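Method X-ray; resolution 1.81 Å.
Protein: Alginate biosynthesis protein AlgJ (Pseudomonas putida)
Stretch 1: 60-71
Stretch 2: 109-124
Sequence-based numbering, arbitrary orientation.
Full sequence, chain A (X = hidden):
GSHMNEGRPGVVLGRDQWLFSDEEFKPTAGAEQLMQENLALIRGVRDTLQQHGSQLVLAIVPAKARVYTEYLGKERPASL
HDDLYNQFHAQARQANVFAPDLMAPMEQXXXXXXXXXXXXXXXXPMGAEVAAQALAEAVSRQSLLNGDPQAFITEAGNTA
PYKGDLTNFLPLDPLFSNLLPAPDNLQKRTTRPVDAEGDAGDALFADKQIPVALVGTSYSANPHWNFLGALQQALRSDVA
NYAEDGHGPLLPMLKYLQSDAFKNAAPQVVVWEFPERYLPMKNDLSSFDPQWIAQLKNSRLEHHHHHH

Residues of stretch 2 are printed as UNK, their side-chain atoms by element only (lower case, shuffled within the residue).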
ATOM      1  N   ILE A  60       5.905   2.310   0.461  1.00 22.24           N
ATOM      2  CA  ILE A  60       5.125   3.555   0.361  1.00 23.00           C
ATOM      3  C   ILE A  60       4.498   3.616  -1.037  1.00 24.50           C
ATOM      4  O   ILE A  60       5.213   3.755  -2.020  1.00 25.93           O
ATOM      5  CB  ILE A  60       6.009   4.813   0.605  1.00 24.39           C
ATOM      6  CG1 ILE A  60       6.650   4.781   1.999  1.00 28.04           C
ATOM      7  CG2 ILE A  60       5.170   6.115   0.442  1.00 23.94           C
ATOM      8  CD1 ILE A  60       7.765   5.829   2.147  1.00 27.68           C
ATOM      9  N   VAL A  61       3.175   3.487  -1.129  1.00 24.40           N
ATOM     10  CA  VAL A  61       2.515   3.518  -2.445  1.00 25.17           C
ATOM     11  C   VAL A  61       2.246   4.960  -2.860  1.00 27.54           C
ATOM     12  O   VAL A  61       1.612   5.710  -2.139  1.00 24.56           O
ATOM     13  CB  VAL A  61       1.187   2.748  -2.440  1.00 24.71           C
ATOM     14  CG1 VAL A  61       0.643   2.598  -3.890  1.00 22.44           C
ATOM     15  CG2 VAL A  61       1.391   1.371  -1.806  1.00 27.76           C
ATOM     16  N   PRO A  62       2.744   5.357  -4.032  1.00 24.05           N
ATOM     17  CA  PRO A  62       2.482   6.737  -4.444  1.00 24.51           C
ATOM     18  C   PRO A  62       1.002   6.959  -4.740  1.00 23.40           C
ATOM     19  O   PRO A  62       0.298   6.004  -5.095  1.00 24.57           O
ATOM     20  CB  PRO A  62       3.327   6.890  -5.708  1.00 24.43           C
ATOM     21  CG  PRO A  62       3.464   5.510  -6.250  1.00 28.63           C
ATOM     22  CD  PRO A  62       3.554   4.620  -5.009  1.00 22.30           C
ATOM     23  N   ALA A  63       0.545   8.199  -4.588  1.00 23.02           N
ATOM     24  CA  ALA A  63      -0.844   8.557  -4.866  1.00 25.67           C
ATOM     25  C   ALA A  63      -1.146   8.368  -6.348  1.00 23.96           C
ATOM     26  O   ALA A  63      -0.291   8.629  -7.198  1.00 23.42           O
ATOM     27  CB  ALA A  63      -1.110   9.983  -4.456  1.00 25.75           C
ATOM     28  N   LYS A  64      -2.364   7.935  -6.660  1.00 25.91           N
ATOM     29  CA  LYS A  64      -2.746   7.808  -8.059  1.00 27.28           C
ATOM     30  C   LYS A  64      -2.665   9.179  -8.723  1.00 27.02           C
ATOM     31  O   LYS A  64      -2.249   9.300  -9.886  1.00 26.64           O
ATOM     32  CB  LYS A  64      -4.153   7.226  -8.204  1.00 26.13           C
ATOM     33  CG  LYS A  64      -4.530   6.959  -9.665  1.00 28.46           C
ATOM     34  CD  LYS A  64      -5.794   6.146  -9.791  1.00 26.83           C
ATOM     35  CE  LYS A  64      -6.965   7.005 -10.147  1.00 26.68           C
ATOM     36  NZ  LYS A  64      -8.180   6.183 -10.422  1.00 23.05           N
ATOM     37  N   ALA A  65      -3.028  10.221  -7.973  1.00 28.50           N
ATOM     38  CA  ALA A  65      -2.983  11.592  -8.499  1.00 28.02           C
ATOM     39  C   ALA A  65      -1.572  12.065  -8.824  1.00 27.69           C
ATOM     40  O   ALA A  65      -1.392  12.994  -9.596  1.00 30.81           O
ATOM     41  CB  ALA A  65      -3.628  12.555  -7.521  1.00 28.29           C
ATOM     42  N   ARG A  66      -0.573  11.455  -8.203  1.00 25.81           N
ATOM     43  CA  ARG A  66       0.826  11.790  -8.469  1.00 27.73           C
ATOM     44  C   ARG A  66       1.345  11.030  -9.684  1.00 31.83           C
ATOM     45  O   ARG A  66       2.137  11.555 -10.453  1.00 35.45           O
ATOM     46  CB  ARG A  66       1.713  11.464  -7.237  1.00 26.02           C
ATOM     47  CG  ARG A  66       3.187  11.796  -7.434  1.00 30.03           C
ATOM     48  CD  ARG A  66       4.053  11.482  -6.186  1.00 34.14           C
ATOM     49  NE  ARG A  66       3.471  11.959  -4.927  1.00 29.61           N
ATOM     50  CZ  ARG A  66       3.463  13.226  -4.524  1.00 33.20           C
ATOM     51  NH1 ARG A  66       3.968  14.189  -5.300  1.00 34.74           N
ATOM     52  NH2 ARG A  66       2.922  13.543  -3.347  1.00 29.69           N
ATOM     53  N   VAL A  67       0.905   9.787  -9.843  1.00 28.56           N
ATOM     54  CA  VAL A  67       1.376   8.949 -10.931  1.00 29.23           C
ATOM     55  C   VAL A  67       0.655   9.304 -12.237  1.00 29.15           C
ATOM     56  O   VAL A  67       1.255   9.243 -13.309  1.00 30.85           O
ATOM     57  CB  VAL A  67       1.189   7.447 -10.616  1.00 29.14           C
ATOM     58  CG1 VAL A  67       1.610   6.581 -11.807  1.00 25.39           C
ATOM     59  CG2 VAL A  67       1.984   7.058  -9.362  1.00 28.83           C
ATOM     60  N   TYR A  68      -0.623   9.676 -12.140  1.00 28.87           N
ATOM     61  CA  TYR A  68      -1.415  10.071 -13.325  1.00 26.00           C
ATOM     62  C   TYR A  68      -1.841  11.547 -13.312  1.00 28.62           C
ATOM     63  O   TYR A  68      -3.011  11.886 -13.515  1.00 28.67           O
ATOM     64  CB  TYR A  68      -2.632   9.130 -13.457  1.00 28.05           C
ATOM     65  CG  TYR A  68      -2.226   7.801 -14.050  1.00 29.11           C
ATOM     66  CD1 TYR A  68      -1.998   7.685 -15.425  1.00 26.57           C
ATOM     67  CD2 TYR A  68      -2.016   6.673 -13.239  1.00 27.18           C
ATOM     68  CE1 TYR A  68      -1.591   6.486 -15.987  1.00 27.08           C
ATOM     69  CE2 TYR A  68      -1.603   5.453 -13.794  1.00 24.81           C
ATOM     70  CZ  TYR A  68      -1.385   5.373 -15.169  1.00 27.64           C
ATOM     71  OH  TYR A  68      -0.961   4.186 -15.731  1.00 26.16           O
ATOM     72  N   THR A  69      -0.875  12.441 -13.135  1.00 30.10           N
ATOM     73  CA  THR A  69      -1.166  13.881 -13.135  1.00 33.19           C
ATOM     74  C   THR A  69      -1.750  14.353 -14.457  1.00 31.29           C
ATOM     75  O   THR A  69      -2.420  15.397 -14.523  1.00 30.21           O
ATOM     76  CB  THR A  69       0.087  14.724 -12.857  1.00 36.15           C
ATOM     77  OG1 THR A  69       1.036  14.522 -13.910  1.00 43.35           O
ATOM     78  CG2 THR A  69       0.716  14.319 -11.545  1.00 35.20           C
ATOM     79  N   GLU A  70      -1.510  13.586 -15.515  1.00 29.70           N
ATOM     80  CA  GLU A  70      -1.954  14.014 -16.833  1.00 32.40           C
ATOM     81  C   GLU A  70      -3.469  13.874 -16.968  1.00 31.18           C
ATOM     82  O   GLU A  70      -4.060  14.405 -17.909  1.00 31.60           O
ATOM     83  CB  GLU A  70      -1.232  13.228 -17.945  1.00 35.23           C
ATOM     84  CG  GLU A  70      -1.538  11.738 -18.002  1.00 33.60           C
ATOM     85  CD  GLU A  70      -0.481  10.891 -17.275  1.00 39.45           C
ATOM     86  OE1 GLU A  70       0.017  11.321 -16.208  1.00 35.05           O
ATOM     87  OE2 GLU A  70      -0.140   9.801 -17.788  1.00 41.25           O
ATOM     88  N   TYR A  71      -4.098  13.173 -16.028  1.00 27.91           N
ATOM     89  CA  TYR A  71      -5.554  13.029 -16.062  1.00 32.08           C
ATOM     90  C   TYR A  71      -6.239  13.856 -14.980  1.00 34.30           C
ATOM     91  O   TYR A  71      -7.436  13.719 -14.756  1.00 30.38           O
ATOM     92  CB  TYR A  71      -5.955  11.549 -15.941  1.00 27.70           C
ATOM     93  CG  TYR A  71      -5.515  10.747 -17.147  1.00 30.86           C
ATOM     94  CD1 TYR A  71      -5.926  11.098 -18.424  1.00 33.52           C
ATOM     95  CD2 TYR A  71      -4.676   9.642 -17.005  1.00 32.88           C
ATOM     96  CE1 TYR A  71      -5.520  10.375 -19.534  1.00 34.15           C
ATOM     97  CE2 TYR A  71      -4.256   8.914 -18.109  1.00 35.74           C
ATOM     98  CZ  TYR A  71      -4.679   9.291 -19.368  1.00 36.37           C
ATOM     99  OH  TYR A  71      -4.284   8.571 -20.474  1.00 38.36           O
ATOM    100  N   UNK A 109       6.708   2.057 -15.797  1.00 32.14           N
ATOM    101  CA  UNK A 109       5.789   1.028 -16.293  1.00 29.87           C
ATOM    102  C   UNK A 109       4.512   1.567 -16.978  1.00 31.75           C
ATOM    103  O   UNK A 109       3.788   0.804 -17.623  1.00 33.49           O
ATOM    104  c   UNK A 109       5.386   0.092 -15.127  1.00 30.07           C
ATOM    105  N   UNK A 110       4.234   2.860 -16.864  1.00 32.43           N
ATOM    106  CA  UNK A 110       3.064   3.438 -17.552  1.00 30.19           C
ATOM    107  C   UNK A 110       3.074   3.218 -19.080  1.00 31.42           C
ATOM    108  O   UNK A 110       2.014   3.188 -19.724  1.00 31.94           O
ATOM    109  c   UNK A 110       2.954   4.943 -17.263  1.00 28.52           C
ATOM    110  c   UNK A 110       2.789   6.760 -15.538  1.00 31.70           C
ATOM    111  n   UNK A 110       1.934   9.049 -16.066  1.00 31.84           N
ATOM    112  c   UNK A 110       2.645   5.277 -15.809  1.00 29.85           C
ATOM    113  c   UNK A 110       1.735   7.585 -16.260  1.00 30.81           C
ATOM    114  N   UNK A 111       4.255   3.072 -19.658  1.00 27.57           N
ATOM    115  CA  UNK A 111       4.346   2.858 -21.106  1.00 33.87           C
ATOM    116  C   UNK A 111       3.722   1.525 -21.526  1.00 35.57           C
ATOM    117  O   UNK A 111       3.255   1.378 -22.663  1.00 36.90           O
ATOM    118  c   UNK A 111       5.782   2.935 -21.555  1.00 35.76           C
ATOM    119  N   UNK A 112       3.705   0.559 -20.605  1.00 30.59           N
ATOM    120  CA  UNK A 112       3.175  -0.770 -20.886  1.00 28.73           C
ATOM    121  C   UNK A 112       1.645  -0.833 -20.825  1.00 30.48           C
ATOM    122  O   UNK A 112       1.022  -1.676 -21.476  1.00 33.66           O
ATOM    123  n   UNK A 112       6.266  -4.016 -16.311  1.00 51.05           N
ATOM    124  n   UNK A 112       4.935  -5.731 -17.067  1.00 48.48           N
ATOM    125  c   UNK A 112       3.769  -1.800 -19.887  1.00 33.93           C
ATOM    126  c   UNK A 112       5.833  -2.543 -18.665  1.00 43.72           C
ATOM    127  c   UNK A 112       5.486  -4.534 -17.251  1.00 50.41           C
ATOM    128  c   UNK A 112       5.287  -1.949 -19.966  1.00 39.23           C
ATOM    129  n   UNK A 112       5.263  -3.854 -18.375  1.00 45.58           N
ATOM    130  N   UNK A 113       1.045   0.048 -20.029  1.00 30.88           N
ATOM    131  CA  UNK A 113      -0.384   0.033 -19.805  1.00 32.75           C
ATOM    132  C   UNK A 113      -0.683   0.714 -18.483  1.00 29.97           C
ATOM    133  O   UNK A 113       0.206   1.323 -17.890  1.00 29.86           O
ATOM    134  N   UNK A 114      -1.933   0.633 -18.037  1.00 24.62           N
ATOM    135  CA  UNK A 114      -2.337   1.288 -16.804  1.00 22.40           C
ATOM    136  C   UNK A 114      -1.678   0.612 -15.598  1.00 23.54           C
ATOM    137  O   UNK A 114      -1.763  -0.613 -15.448  1.00 25.52           O
ATOM    138  c   UNK A 114      -3.854   1.263 -16.650  1.00 28.18           C
ATOM    139  c   UNK A 114      -6.036   2.301 -17.434  1.00 39.50           C
ATOM    140  c   UNK A 114      -4.536   2.239 -17.615  1.00 34.31           C
ATOM    141  n   UNK A 114      -6.496   2.333 -16.180  1.00 35.74           N
ATOM    142  o   UNK A 114      -6.774   2.366 -18.410  1.00 37.31           O
ATOM    143  N   UNK A 115      -1.054   1.420 -14.743  1.00 24.52           N
ATOM    144  CA  UNK A 115      -0.496   0.901 -13.495  1.00 27.35           C
ATOM    145  C   UNK A 115      -1.448   1.203 -12.325  1.00 27.62           C
ATOM    146  O   UNK A 115      -1.320   0.614 -11.260  1.00 26.99           O
ATOM    147  c   UNK A 115       0.938   1.457 -13.237  1.00 27.88           C
ATOM    148  c   UNK A 115       1.903   1.067 -14.403  1.00 31.41           C
ATOM    149  c   UNK A 115       0.954   2.952 -13.008  1.00 28.99           C
ATOM    150  N   UNK A 116      -2.422   2.093 -12.544  1.00 27.80           N
ATOM    151  CA  UNK A 116      -3.606   2.230 -11.678  1.00 24.98           C
ATOM    152  C   UNK A 116      -4.865   2.120 -12.533  1.00 27.86           C
ATOM    153  O   UNK A 116      -4.829   2.418 -13.742  1.00 24.00           O
ATOM    154  c   UNK A 116      -3.174   3.590  -8.477  1.00 23.07           C
ATOM    155  c   UNK A 116      -2.712   3.714  -9.784  1.00 26.64           C
ATOM    156  c   UNK A 116      -0.969   4.016  -7.652  1.00 31.02           C
ATOM    157  c   UNK A 116      -3.664   3.588 -10.946  1.00 24.42           C
ATOM    158  c   UNK A 116      -2.306   3.732  -7.415  1.00 28.09           C
ATOM    159  c   UNK A 116      -1.378   4.027 -10.005  1.00 26.65           C
ATOM    160  c   UNK A 116      -0.504   4.165  -8.959  1.00 32.87           C
ATOM    161  N   UNK A 117      -5.971   1.723 -11.911  1.00 23.14           N
ATOM    162  CA  UNK A 117      -7.278   1.699 -12.582  1.00 29.44           C
ATOM    163  C   UNK A 117      -7.774   3.124 -12.819  1.00 26.70           C
ATOM    164  O   UNK A 117      -7.471   4.016 -12.037  1.00 21.74           O
ATOM    165  c   UNK A 117      -8.051  -0.579 -11.575  1.00 34.39           C
ATOM    166  c   UNK A 117      -8.533  -1.314 -12.769  1.00 34.34           C
ATOM    167  c   UNK A 117      -8.780  -1.084 -10.360  1.00 41.77           C
ATOM    168  c   UNK A 117      -8.301   0.926 -11.738  1.00 26.49           C
ATOM    169  N   UNK A 118      -8.533   3.334 -13.888  1.00 24.69           N
ATOM    170  CA  UNK A 118      -9.097   4.666 -14.183  1.00 25.71           C
ATOM    171  C   UNK A 118     -10.165   5.142 -13.163  1.00 24.88           C
ATOM    172  O   UNK A 118     -10.187   6.322 -12.787  1.00 24.17           O
ATOM    173  c   UNK A 118     -12.560   4.295 -17.725  1.00 27.82           C
ATOM    174  n   UNK A 118     -12.973   3.098 -18.128  1.00 27.27           N
ATOM    175  c   UNK A 118     -10.741   5.948 -17.542  1.00 26.46           C
ATOM    176  n   UNK A 118     -11.307   4.671 -17.950  1.00 26.29           N
ATOM    177  c   UNK A 118      -9.672   4.668 -15.614  1.00 23.43           C
ATOM    178  c   UNK A 118     -10.377   5.970 -16.042  1.00 25.64           C
ATOM    179  n   UNK A 118     -13.404   5.113 -17.111  1.00 27.95           N
ATOM    180  N   UNK A 119     -11.030   4.236 -12.700  1.00 24.18           N
ATOM    181  CA  UNK A 119     -12.162   4.622 -11.861  1.00 26.05           C
ATOM    182  C   UNK A 119     -12.082   4.112 -10.425  1.00 26.95           C
ATOM    183  O   UNK A 119     -13.062   4.147  -9.686  1.00 25.29           O
ATOM    184  c   UNK A 119     -13.476   4.131 -12.460  1.00 29.46           C
ATOM    185  c   UNK A 119     -13.577   4.552 -13.941  1.00 28.17           C
ATOM    186  o   UNK A 119     -13.548   2.704 -12.357  1.00 28.40           O
ATOM    187  N   UNK A 120     -10.904   3.647 -10.033  1.00 22.97           N
ATOM    188  CA  UNK A 120     -10.729   2.977  -8.739  1.00 26.52           C
ATOM    189  C   UNK A 120      -9.466   3.533  -8.076  1.00 26.20           C
ATOM    190  O   UNK A 120      -8.583   4.034  -8.768  1.00 26.05           O
ATOM    191  o   UNK A 120      -9.568   0.509  -7.049  1.00 30.89           O
ATOM    192  c   UNK A 120     -10.646   1.463  -8.976  1.00 20.84           C
ATOM    193  o   UNK A 120     -11.714   0.060  -7.340  1.00 27.43           O
ATOM    194  c   UNK A 120     -10.641   0.627  -7.682  1.00 28.91           C
ATOM    195  N   UNK A 121      -9.374   3.472  -6.753  1.00 25.91           N
ATOM    196  CA  UNK A 121      -8.190   3.978  -6.062  1.00 26.96           C
ATOM    197  C   UNK A 121      -6.956   3.105  -6.283  1.00 22.40           C
ATOM    198  O   UNK A 121      -5.829   3.563  -6.092  1.00 25.40           O
ATOM    199  o   UNK A 121      -8.663   2.768  -4.014  1.00 26.14           O
ATOM    200  c   UNK A 121      -9.575   5.003  -4.215  1.00 27.30           C
ATOM    201  c   UNK A 121      -8.411   4.076  -4.528  1.00 24.13           C
ATOM    202  N   UNK A 122      -7.153   1.847  -6.663  1.00 24.38           N
ATOM    203  CA  UNK A 122      -6.066   0.872  -6.529  1.00 22.35           C
ATOM    204  C   UNK A 122      -5.170   0.705  -7.749  1.00 26.58           C
ATOM    205  O   UNK A 122      -5.552   1.004  -8.878  1.00 26.39           O
ATOM    206  c   UNK A 122      -7.302  -0.504  -4.812  1.00 23.51           C
ATOM    207  n   UNK A 122      -8.670  -0.464  -4.648  1.00 26.20           N
ATOM    208  n   UNK A 122      -7.814  -0.480  -2.674  1.00 24.84           N
ATOM    209  c   UNK A 122      -6.642  -0.495  -6.158  1.00 19.86           C
ATOM    210  c   UNK A 122      -6.768  -0.508  -3.566  1.00 23.24           C
ATOM    211  c   UNK A 122      -8.951  -0.467  -3.353  1.00 26.14           C
ATOM    212  N   UNK A 123      -3.966   0.195  -7.516  1.00 25.16           N
ATOM    213  CA  UNK A 123      -3.156  -0.262  -8.627  1.00 23.75           C
ATOM    214  C   UNK A 123      -3.847  -1.399  -9.378  1.00 25.49           C
ATOM    215  O   UNK A 123      -4.650  -2.152  -8.819  1.00 27.00           O
ATOM    216  c   UNK A 123      -1.728  -1.575  -6.904  1.00 23.23           C
ATOM    217  c   UNK A 123      -0.978  -2.613  -4.991  1.00 22.85           C
ATOM    218  c   UNK A 123       1.489  -1.389  -4.861  1.00 25.08           C
ATOM    219  c   UNK A 123      -1.765  -0.709  -8.153  1.00 22.67           C
ATOM    220  c   UNK A 123      -0.620  -1.679  -5.994  1.00 25.30           C
ATOM    221  c   UNK A 123      -0.119  -2.941  -3.921  1.00 24.05           C
ATOM    222  c   UNK A 123       0.634  -1.054  -5.924  1.00 24.22           C
ATOM    223  c   UNK A 123       1.092  -2.316  -3.870  1.00 25.23           C
ATOM    224  c   UNK A 123      -2.691  -2.443  -6.442  1.00 21.27           C
ATOM    225  n   UNK A 123      -2.241  -3.070  -5.282  1.00 25.22           N
ATOM    226  N   UNK A 124      -3.543  -1.489 -10.667  1.00 22.94           N
ATOM    227  CA  UNK A 124      -3.873  -2.649 -11.478  1.00 20.14           C
ATOM    228  C   UNK A 124      -2.992  -3.831 -11.105  1.00 23.98           C
ATOM    229  O   UNK A 124      -1.959  -3.657 -10.453  1.00 24.23           O
ATOM    230  c   UNK A 124      -4.482  -1.136 -13.461  1.00 21.95           C
ATOM    231  o   UNK A 124      -2.257  -2.175 -13.235  1.00 25.90           O
ATOM    232  c   UNK A 124      -3.659  -2.369 -12.990  1.00 22.72           C
TER
HETATM  233  O   HOH W   1      -0.334   4.268 -18.276  1.00 28.86           O

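Position 109 carries a single side-chain carbon that touches nothing on stretch 1: Ala109. At 110 four carbons in a row end in a nitrogen, which lies 2.8 Å from Val67 O, so this is Lys110. Its NZ donates to that carbonyl and forms a salt bridge with Glu70, 2.8 Å from Glu70 OE2; a long, charged amine can serve both, and its CE lies 3.5 Å from Tyr68 CE1 on the way. Position 111 has one carbon, out of reach: Ala111. At 112, three carbons, a nitrogen and a carbon bearing two more nitrogens make Arg112, exposed and likewise out of reach.

Position 113 has no side-chain atoms and is Gly113; at phi 157° and psi -171° a CB would be jammed against the preceding carbonyl oxygen. At 114 three carbons end in one oxygen and one nitrogen: Gln114, whose NE2 donates to the backbone O of 116 at 3.0 Å, steadying its own loop. Position 115 has one carbon carrying two others, the compact fork of Val115. CG2 packs 3.9 Å from Val67 CG1, while its backbone N donates to Tyr68 OH at 2.9 Å.

Position 116 holds one carbon and a six-carbon ring, without a hydroxyl: Phe116. A flat apolar ring suits the place, because Lys64 CA sits over its face, 4.1 Å from the centroid, and Val67 CG2 lies 3.8 Å from CE1. At 117 four carbons fork at the second: Leu117, pointing away and contributing its carbonyl. Position 118 repeats the guanidinium pattern, Arg118, bonded elsewhere in the structure. At 119 one carbon carries an oxygen and a carbon: Thr119, pointing away.

Position 120 has two carbons, the second with two oxygens: Asp120. Its OD1 accepts from the backbone N of 122 at 2.8 Å. Position 121, again a carbon with one oxygen and one carbon, is Thr121, without contact. At 122 a five-membered ring of three carbons and two nitrogens identifies His122, whose ND1 donates to Asp120 OD1 at 2.7 Å. Fused rings with eight carbons and one nitrogen make 123 Trp123, broad enough to bring CZ3 within 4.1 Å of Val61 CG2. Position 124, a carbon with one oxygen and one carbon, is Thr124; OG1 donates to Gln114 O at 2.8 Å.

The contact joins an apolar centre, Phe116 with Val61 and Val67, to two lysines, one from each stretch, each reaching to the other. Lys64 NZ donates to Leu117 O (2.8 Å) and Asp120 O (2.7 Å), while Lys110 answers from stretch 2.

Stretch 2 109-124: AKARGQVFLRTDTHWT
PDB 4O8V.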